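Local coordinates for protein phytase (Citrobacter braakii, PDB 3ZHC) that is a phytase of the histidine phosphatase superfamily (branch 2), an enzyme family that combines an alpha/beta domain with a largely helical one, at residues 231-236 with 272-277; 106-111 with 308-313. The protein carries 2 engineered substitutions. All coordinates share one frame; numbering follows the deposited sequence. Where two conformers were deposited one is given.

Contact 1 (231-236 with 272-277)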
ATOM      1  N   ALA B 231      13.834   3.129 -18.496  1.00 13.56           N
ATOM      2  CA  ALA B 231      13.102   4.057 -17.618  1.00 13.19           C
ATOM      3  C   ALA B 231      12.980   3.517 -16.182  1.00 12.94           C
ATOM      4  O   ALA B 231      12.971   4.296 -15.245  1.00 12.89           O
ATOM      5  CB  ALA B 231      11.750   4.370 -18.178  1.00 12.98           C
ATOM      6  N   TRP B 232      12.894   2.191 -16.030  1.00 12.68           N
ATOM      7  CA  TRP B 232      12.840   1.555 -14.684  1.00 12.52           C
ATOM      8  C   TRP B 232      14.101   1.807 -13.806  1.00 12.23           C
ATOM      9  O   TRP B 232      13.970   2.330 -12.692  1.00 12.45           O
ATOM     10  CB  TRP B 232      12.497   0.044 -14.791  1.00 12.54           C
ATOM     11  CG  TRP B 232      11.046  -0.150 -14.838  1.00 12.69           C
ATOM     12  CD1 TRP B 232      10.286  -0.441 -15.920  1.00 12.86           C
ATOM     13  CD2 TRP B 232      10.159  -0.036 -13.738  1.00 13.02           C
ATOM     14  NE1 TRP B 232       8.959  -0.527 -15.557  1.00 13.31           N
ATOM     15  CE2 TRP B 232       8.858  -0.281 -14.217  1.00 13.15           C
ATOM     16  CE3 TRP B 232      10.335   0.248 -12.381  1.00 13.04           C
ATOM     17  CZ2 TRP B 232       7.730  -0.255 -13.382  1.00 13.35           C
ATOM     18  CZ3 TRP B 232       9.209   0.274 -11.550  1.00 13.50           C
ATOM     19  CH2 TRP B 232       7.930   0.025 -12.057  1.00 13.27           C
ATOM     20  N   SER B 233      15.287   1.450 -14.292  1.00 11.91           N
ATOM     21  CA  SER B 233      16.547   1.716 -13.526  1.00 11.66           C
ATOM     22  C   SER B 233      16.766   3.211 -13.277  1.00 11.45           C
ATOM     23  O   SER B 233      17.095   3.606 -12.160  1.00 11.55           O
ATOM     24  CB  SER B 233      17.771   1.123 -14.228  1.00 11.65           C
ATOM     25  OG  SER B 233      18.986   1.556 -13.609  1.00 11.78           O
ATOM     26  N   LEU B 234      16.580   4.027 -14.318  1.00 11.11           N
ATOM     27  CA  LEU B 234      16.743   5.482 -14.206  1.00 10.90           C
ATOM     28  C   LEU B 234      15.830   6.048 -13.114  1.00 10.80           C
ATOM     29  O   LEU B 234      16.295   6.740 -12.209  1.00 10.71           O
ATOM     30  CB  LEU B 234      16.464   6.186 -15.557  1.00 10.75           C
ATOM     31  CG  LEU B 234      16.617   7.734 -15.616  1.00 10.50           C
ATOM     32  CD1 LEU B 234      18.019   8.149 -15.236  1.00  9.95           C
ATOM     33  CD2 LEU B 234      16.216   8.302 -17.012  1.00  9.68           C
ATOM     34  N   SER B 235      14.535   5.736 -13.211  1.00 10.90           N
ATOM     35  CA  SER B 235      13.525   6.208 -12.231  1.00 10.93           C
ATOM     36  C   SER B 235      13.843   5.798 -10.800  1.00 10.88           C
ATOM     37  O   SER B 235      13.623   6.573  -9.882  1.00 10.88           O
ATOM     38  CB  SER B 235      12.163   5.706 -12.619  1.00 11.06           C
ATOM     39  OG  SER B 235      11.802   6.260 -13.887  1.00 11.93           O
ATOM     40  N   SER B 236      14.364   4.568 -10.631  1.00 10.88           N
ATOM     41  CA  SER B 236      14.797   4.064  -9.334  1.00 10.79           C
ATOM     42  C   SER B 236      15.909   4.944  -8.778  1.00 10.74           C
ATOM     43  O   SER B 236      15.904   5.299  -7.585  1.00 10.84           O
ATOM     44  CB  SER B 236      15.270   2.609  -9.447  1.00 10.84           C
ATOM     45  OG  SER B 236      15.570   2.050  -8.179  1.00 10.75           O
ATOM     46  N   ASN B 272      11.090   1.406  -5.033  1.00 10.62           N
ATOM     47  CA  ASN B 272      10.704   0.233  -4.228  1.00 10.65           C
ATOM     48  C   ASN B 272      10.338  -0.960  -5.084  1.00 10.79           C
ATOM     49  O   ASN B 272      10.682  -2.060  -4.739  1.00 10.85           O
ATOM     50  CB  ASN B 272       9.546   0.566  -3.272  1.00 10.52           C
ATOM     51  CG  ASN B 272       9.958   1.503  -2.144  1.00 10.38           C
ATOM     52  OD1 ASN B 272      11.061   1.411  -1.597  1.00  9.62           O
ATOM     53  ND2 ASN B 272       9.062   2.407  -1.786  1.00 10.64           N
ATOM     54  N   ALA B 273       9.636  -0.714  -6.206  1.00 11.08           N
ATOM     55  CA  ALA B 273       9.270  -1.768  -7.162  1.00 11.18           C
ATOM     56  C   ALA B 273      10.469  -2.317  -7.914  1.00 11.43           C
ATOM     57  O   ALA B 273      10.503  -3.500  -8.206  1.00 11.43           O
ATOM     58  CB  ALA B 273       8.186  -1.271  -8.154  1.00 11.14           C
ATOM     59  N   GLN B 274      11.461  -1.468  -8.240  1.00 11.78           N
ATOM     60  CA  GLN B 274      12.646  -1.979  -8.962  0.50 11.86           C
ATOM     61  C   GLN B 274      13.479  -2.858  -8.006  1.00 11.96           C
ATOM     62  O   GLN B 274      13.967  -3.924  -8.419  1.00 12.03           O
ATOM     63  CB  GLN B 274      13.487  -0.883  -9.598  0.50 11.90           C
ATOM     64  CG  GLN B 274      14.062  -1.357 -10.944  0.50 12.08           C
ATOM     65  CD  GLN B 274      15.486  -1.012 -11.108  0.50 12.13           C
ATOM     66  OE1 GLN B 274      16.082  -1.248 -12.161  0.50 12.19           O
ATOM     67  NE2 GLN B 274      16.076  -0.456 -10.060  0.50 12.04           N
ATOM     68  N   PHE B 275      13.616  -2.433  -6.746  1.00 12.10           N
ATOM     69  CA  PHE B 275      14.294  -3.238  -5.702  1.00 12.30           C
ATOM     70  C   PHE B 275      13.527  -4.553  -5.411  1.00 12.39           C
ATOM     71  O   PHE B 275      14.128  -5.575  -5.111  1.00 12.11           O
ATOM     72  CB  PHE B 275      14.506  -2.413  -4.403  1.00 12.34           C
ATOM     73  CG  PHE B 275      15.811  -1.670  -4.373  1.00 12.70           C
ATOM     74  CD1 PHE B 275      16.082  -0.692  -5.306  1.00 13.34           C
ATOM     75  CD2 PHE B 275      16.775  -1.969  -3.423  1.00 12.94           C
ATOM     76  CE1 PHE B 275      17.328   0.007  -5.287  1.00 13.58           C
ATOM     77  CE2 PHE B 275      17.974  -1.304  -3.391  1.00 13.35           C
ATOM     78  CZ  PHE B 275      18.257  -0.299  -4.339  1.00 13.35           C
ATOM     79  N   ASP B 276      12.195  -4.496  -5.509  1.00 12.63           N
ATOM     80  CA  ASP B 276      11.361  -5.668  -5.347  1.00 12.73           C
ATOM     81  C   ASP B 276      11.729  -6.730  -6.419  1.00 12.72           C
ATOM     82  O   ASP B 276      12.009  -7.890  -6.095  1.00 12.44           O
ATOM     83  CB  ASP B 276       9.895  -5.288  -5.431  1.00 12.77           C
ATOM     84  CG  ASP B 276       8.962  -6.417  -5.008  1.00 13.21           C
ATOM     85  OD1 ASP B 276       9.413  -7.418  -4.393  1.00 12.93           O
ATOM     86  OD2 ASP B 276       7.757  -6.291  -5.295  1.00 13.85           O
ATOM     87  N   LEU B 277      11.731  -6.302  -7.686  1.00 12.78           N
ATOM     88  CA  LEU B 277      12.095  -7.173  -8.801  1.00 12.81           C
ATOM     89  C   LEU B 277      13.551  -7.660  -8.734  1.00 12.95           C
ATOM     90  O   LEU B 277      13.810  -8.862  -8.797  1.00 12.98           O
ATOM     91  CB  LEU B 277      11.871  -6.461 -10.153  1.00 12.74           C
ATOM     92  CG  LEU B 277      10.442  -6.168 -10.569  1.00 12.82           C
ATOM     93  CD1 LEU B 277      10.443  -5.506 -11.929  1.00 12.96           C
ATOM     94  CD2 LEU B 277       9.563  -7.461 -10.589  1.00 12.48           C
TER
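Helices 231-247 and 260-280 cross here at -120°, with axes 9.3 Å apart over the short segments. The apolar part of the contact is carried by Trp232, whose six-membered ring meets the methyl of Ala273 obliquely, with Trp232 CZ3 3.9 Å from Ala273 CB. Helix 174-180 borders the same pair, since Ile174 touches Trp232 and Tyr177 touches Ala273, and Thr178 OG1 accepts the indole NE1-H.

The mixed part centres on Gln274, which was modelled in two conformers. Its chain bends at chi2 (-135°) and reaches across to the other helix alongside Ser233 and Ser236, with Gln274 CB 3.9 Å from Ser236 CB. Ser236 OG stands anti to its backbone N (chi1 -174°) and meets the Phe275 ring at the edge, near its plane, 4.0 Å from Phe275 CE1. Phe275 itself extends to Asp325 and Thr326 at the start of helix 325-335.

Small residues, Ala273 and two serines, thus let a bulky indole and a long amide side chain fit between the helices; the indole N-H is satisfied by a third helix, while the six-membered ring packs on an apolar methyl.

Contact 2 (106-111 with 308-313)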
ATOM      1  N   ALA B 106      30.099  -5.512  18.885  1.00 21.29           N
ATOM      2  CA  ALA B 106      30.960  -5.709  17.727  1.00 20.50           C
ATOM      3  C   ALA B 106      30.288  -5.058  16.506  1.00 19.76           C
ATOM      4  O   ALA B 106      29.065  -5.073  16.388  1.00 19.63           O
ATOM      5  CB  ALA B 106      31.212  -7.165  17.489  1.00 20.45           C
ATOM      6  N   VAL B 107      31.094  -4.484  15.615  1.00 18.95           N
ATOM      7  CA  VAL B 107      30.586  -3.848  14.387  1.00 18.23           C
ATOM      8  C   VAL B 107      31.326  -4.378  13.157  1.00 17.64           C
ATOM      9  O   VAL B 107      32.546  -4.485  13.166  1.00 17.67           O
ATOM     10  CB  VAL B 107      30.693  -2.313  14.454  1.00 18.22           C
ATOM     11  CG1 VAL B 107      30.301  -1.660  13.094  1.00 18.05           C
ATOM     12  CG2 VAL B 107      29.826  -1.784  15.572  1.00 17.99           C
ATOM     13  N   ILE B 108      30.556  -4.716  12.118  1.00 16.90           N
ATOM     14  CA  ILE B 108      31.072  -5.134  10.817  1.00 16.31           C
ATOM     15  C   ILE B 108      30.563  -4.158   9.769  1.00 15.94           C
ATOM     16  O   ILE B 108      29.391  -3.795   9.786  1.00 15.85           O
ATOM     17  CB  ILE B 108      30.581  -6.527  10.425  1.00 16.21           C
ATOM     18  CG1 ILE B 108      31.102  -7.589  11.408  1.00 15.82           C
ATOM     19  CG2 ILE B 108      31.011  -6.864   8.985  1.00 15.96           C
ATOM     20  CD1 ILE B 108      30.470  -8.936  11.218  1.00 15.36           C
ATOM     21  N   ALA B 109      31.444  -3.745   8.860  1.00 15.51           N
ATOM     22  CA  ALA B 109      31.085  -2.859   7.766  1.00 15.21           C
ATOM     23  C   ALA B 109      31.625  -3.387   6.449  1.00 14.85           C
ATOM     24  O   ALA B 109      32.705  -4.041   6.408  1.00 14.84           O
ATOM     25  CB  ALA B 109      31.611  -1.438   8.028  1.00 15.09           C
ATOM     26  N   ASP B 110      30.887  -3.106   5.367  1.00 14.25           N
ATOM     27  CA  ASP B 110      31.340  -3.412   4.033  1.00 14.02           C
ATOM     28  C   ASP B 110      32.528  -2.425   3.737  1.00 13.97           C
ATOM     29  O   ASP B 110      32.697  -1.426   4.436  1.00 13.45           O
ATOM     30  CB  ASP B 110      30.180  -3.289   3.040  1.00 13.87           C
ATOM     31  CG  ASP B 110      30.488  -3.856   1.660  1.00 13.85           C
ATOM     32  OD1 ASP B 110      31.587  -4.441   1.413  1.00 14.28           O
ATOM     33  OD2 ASP B 110      29.615  -3.714   0.804  1.00 13.70           O
ATOM     34  N   THR B 111      33.328  -2.721   2.708  1.00 14.04           N
ATOM     35  CA  THR B 111      34.577  -1.952   2.424  1.00 14.24           C
ATOM     36  C   THR B 111      34.380  -0.498   1.924  1.00 14.20           C
ATOM     37  O   THR B 111      35.356   0.251   1.825  1.00 14.27           O
ATOM     38  CB  THR B 111      35.462  -2.716   1.428  1.00 14.23           C
ATOM     39  OG1 THR B 111      34.728  -2.953   0.232  1.00 14.68           O
ATOM     40  CG2 THR B 111      35.880  -4.059   2.022  1.00 14.38           C
ATOM     41  N   ASN B 308      35.987 -16.004  11.859  1.00 34.47           N
ATOM     42  CA  ASN B 308      37.296 -16.225  11.236  1.00 34.31           C
ATOM     43  C   ASN B 308      37.803 -15.096  10.318  1.00 33.85           C
ATOM     44  O   ASN B 308      39.013 -14.842  10.278  1.00 33.99           O
ATOM     45  CB  ASN B 308      37.274 -17.563  10.449  1.00 34.47           C
ATOM     46  CG  ASN B 308      36.675 -18.740  11.278  1.00 35.25           C
ATOM     47  OD1 ASN B 308      37.120 -19.023  12.403  1.00 36.30           O
ATOM     48  ND2 ASN B 308      35.656 -19.413  10.711  1.00 35.95           N
ATOM     49  N   ARG B 309      36.891 -14.425   9.590  1.00 33.19           N
ATOM     50  CA  ARG B 309      37.293 -13.368   8.581  1.00 32.62           C
ATOM     51  C   ARG B 309      37.557 -11.981   9.153  1.00 32.05           C
ATOM     52  O   ARG B 309      38.350 -11.229   8.582  1.00 32.06           O
ATOM     53  CB  ARG B 309      36.263 -13.259   7.452  1.00 32.65           C
ATOM     54  CG  ARG B 309      35.988 -14.576   6.770  1.00 32.50           C
ATOM     55  CD  ARG B 309      35.216 -14.428   5.475  1.00 32.43           C
ATOM     56  NE  ARG B 309      34.044 -13.581   5.629  1.00 32.41           N
ATOM     57  CZ  ARG B 309      33.842 -12.377   5.068  1.00 32.14           C
ATOM     58  NH1 ARG B 309      34.731 -11.787   4.242  1.00 32.07           N
ATOM     59  NH2 ARG B 309      32.712 -11.752   5.335  1.00 32.33           N
ATOM     60  N   TYR B 310      36.883 -11.647  10.261  1.00 31.36           N
ATOM     61  CA  TYR B 310      37.055 -10.356  10.961  1.00 30.77           C
ATOM     62  C   TYR B 310      37.776 -10.488  12.325  1.00 30.38           C
ATOM     63  O   TYR B 310      38.366  -9.525  12.790  1.00 30.44           O
ATOM     64  CB  TYR B 310      35.688  -9.666  11.164  1.00 30.62           C
ATOM     65  CG  TYR B 310      34.872  -9.552   9.887  1.00 30.22           C
ATOM     66  CD1 TYR B 310      35.145  -8.564   8.940  1.00 29.88           C
ATOM     67  CD2 TYR B 310      33.825 -10.444   9.623  1.00 29.99           C
ATOM     68  CE1 TYR B 310      34.379  -8.464   7.738  1.00 29.74           C
ATOM     69  CE2 TYR B 310      33.059 -10.357   8.438  1.00 29.78           C
ATOM     70  CZ  TYR B 310      33.340  -9.372   7.508  1.00 29.54           C
ATOM     71  OH  TYR B 310      32.596  -9.301   6.379  1.00 28.85           O
ATOM     72  N   GLY B 311      37.725 -11.670  12.951  1.00 29.87           N
ATOM     73  CA  GLY B 311      38.342 -11.890  14.273  1.00 29.47           C
ATOM     74  C   GLY B 311      37.461 -11.371  15.406  1.00 29.03           C
ATOM     75  O   GLY B 311      37.960 -10.739  16.341  1.00 29.06           O
ATOM     76  N   ILE B 312      36.154 -11.637  15.311  1.00 28.40           N
ATOM     77  CA  ILE B 312      35.181 -11.241  16.324  1.00 27.93           C
ATOM     78  C   ILE B 312      34.859 -12.465  17.155  1.00 27.57           C
ATOM     79  O   ILE B 312      34.571 -13.519  16.610  1.00 27.43           O
ATOM     80  CB  ILE B 312      33.880 -10.647  15.689  1.00 27.87           C
ATOM     81  CG1 ILE B 312      34.193  -9.332  14.961  1.00 27.86           C
ATOM     82  CG2 ILE B 312      32.800 -10.418  16.745  1.00 27.63           C
ATOM     83  CD1 ILE B 312      33.026  -8.749  14.211  1.00 27.74           C
ATOM     84  N   LYS B 313      34.915 -12.323  18.477  1.00 27.20           N
ATOM     85  CA  LYS B 313      34.575 -13.411  19.377  1.00 26.99           C
ATOM     86  C   LYS B 313      33.084 -13.355  19.638  1.00 26.41           C
ATOM     87  O   LYS B 313      32.622 -12.536  20.433  1.00 26.42           O
ATOM     88  CB  LYS B 313      35.367 -13.319  20.688  1.00 27.16           C
ATOM     89  CG  LYS B 313      36.912 -13.487  20.513  1.00 27.94           C
ATOM     90  CD  LYS B 313      37.307 -14.917  20.106  1.00 28.85           C
ATOM     91  CE  LYS B 313      38.840 -15.125  20.144  1.00 29.32           C
ATOM     92  NZ  LYS B 313      39.229 -16.493  19.634  1.00 29.84           N
TER
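Strand 105-109 turns the side chains of Ala106 and Ile108 toward the 308-313 turn, where Tyr310 and Ile312 answer them, and the four side chains interlock with apolar surfaces alone. Ile108 is the main projection. With CG2 anti to the backbone N and CG1 anti to the carbonyl carbon (chi1 -64°), it forks: CG2 goes to the ring, while the CG1-CD1 branch lies against Ile312 CD1 and also reaches the CD2 side of the Tyr310 ring. CG2 of Ile108 rests over one face of Tyr310 in a CH-pi contact, 4.0 Å from the ring centroid and displaced toward the rim, so that Ile108 CG2 is 3.7 Å from Tyr310 CZ. The two side chains cross at about a right angle. Arg309 CB lies over the opposite face of the ring.

Ile312 has the same rotamer as Ile108 and meets it obliquely. Ile312 CD1 packs against the CG1 methylene, 3.6 Å from Ile108 CG1, while Ile312 CG2 fills the shallow place left by a small residue and stands 3.7 Å from Ala106 CB. His135, on strand 134-135, touches both Tyr310 and Ile312.

The turn that carries Tyr310 and Ile312 contains a G1 beta bulge in hairpin 305-314: Gly311, with positive phi, and Ile312 both face Glu307. Beyond the strand's end, Asp110 OD2 is hydrogen-bonded to His324 NE2, and Asp110 OD1 receives Thr111 N-H at 2.8 Å.

Polarity is kept to the margins. Tyr310 OH is hydrogen-bonded to Asp144, which also forms a salt bridge with Arg309; this bond holds the far end of the ring in place, while Ile108 CG2 and Arg309 CB on its two faces probably limit its tilt. The nearby guanidinium would be expected to steady the carboxylate's charge, and between 106-111 and 308-313 the contact is apolar packing.

Going from the N terminus, the chain first meets contact 2 at 106-111, most of a strand of the mixed sheet and the start of the loop after it. It next runs through 231-236 and 272-277, which contact 1 brings together around a 35-residue, largely helical excursion, and then returns to 308-313, where contact 2 closes a span of 196 residues. Contact 1 is therefore nested wholly within the span of contact 2. The two do not touch: their nearest atoms are about 13 Å apart and their centres 31 Å, on opposite sides of the chain's centre. Contact 1 joins two helices of the helical region, whereas contact 2 fastens a small hairpin against the mixed sheet.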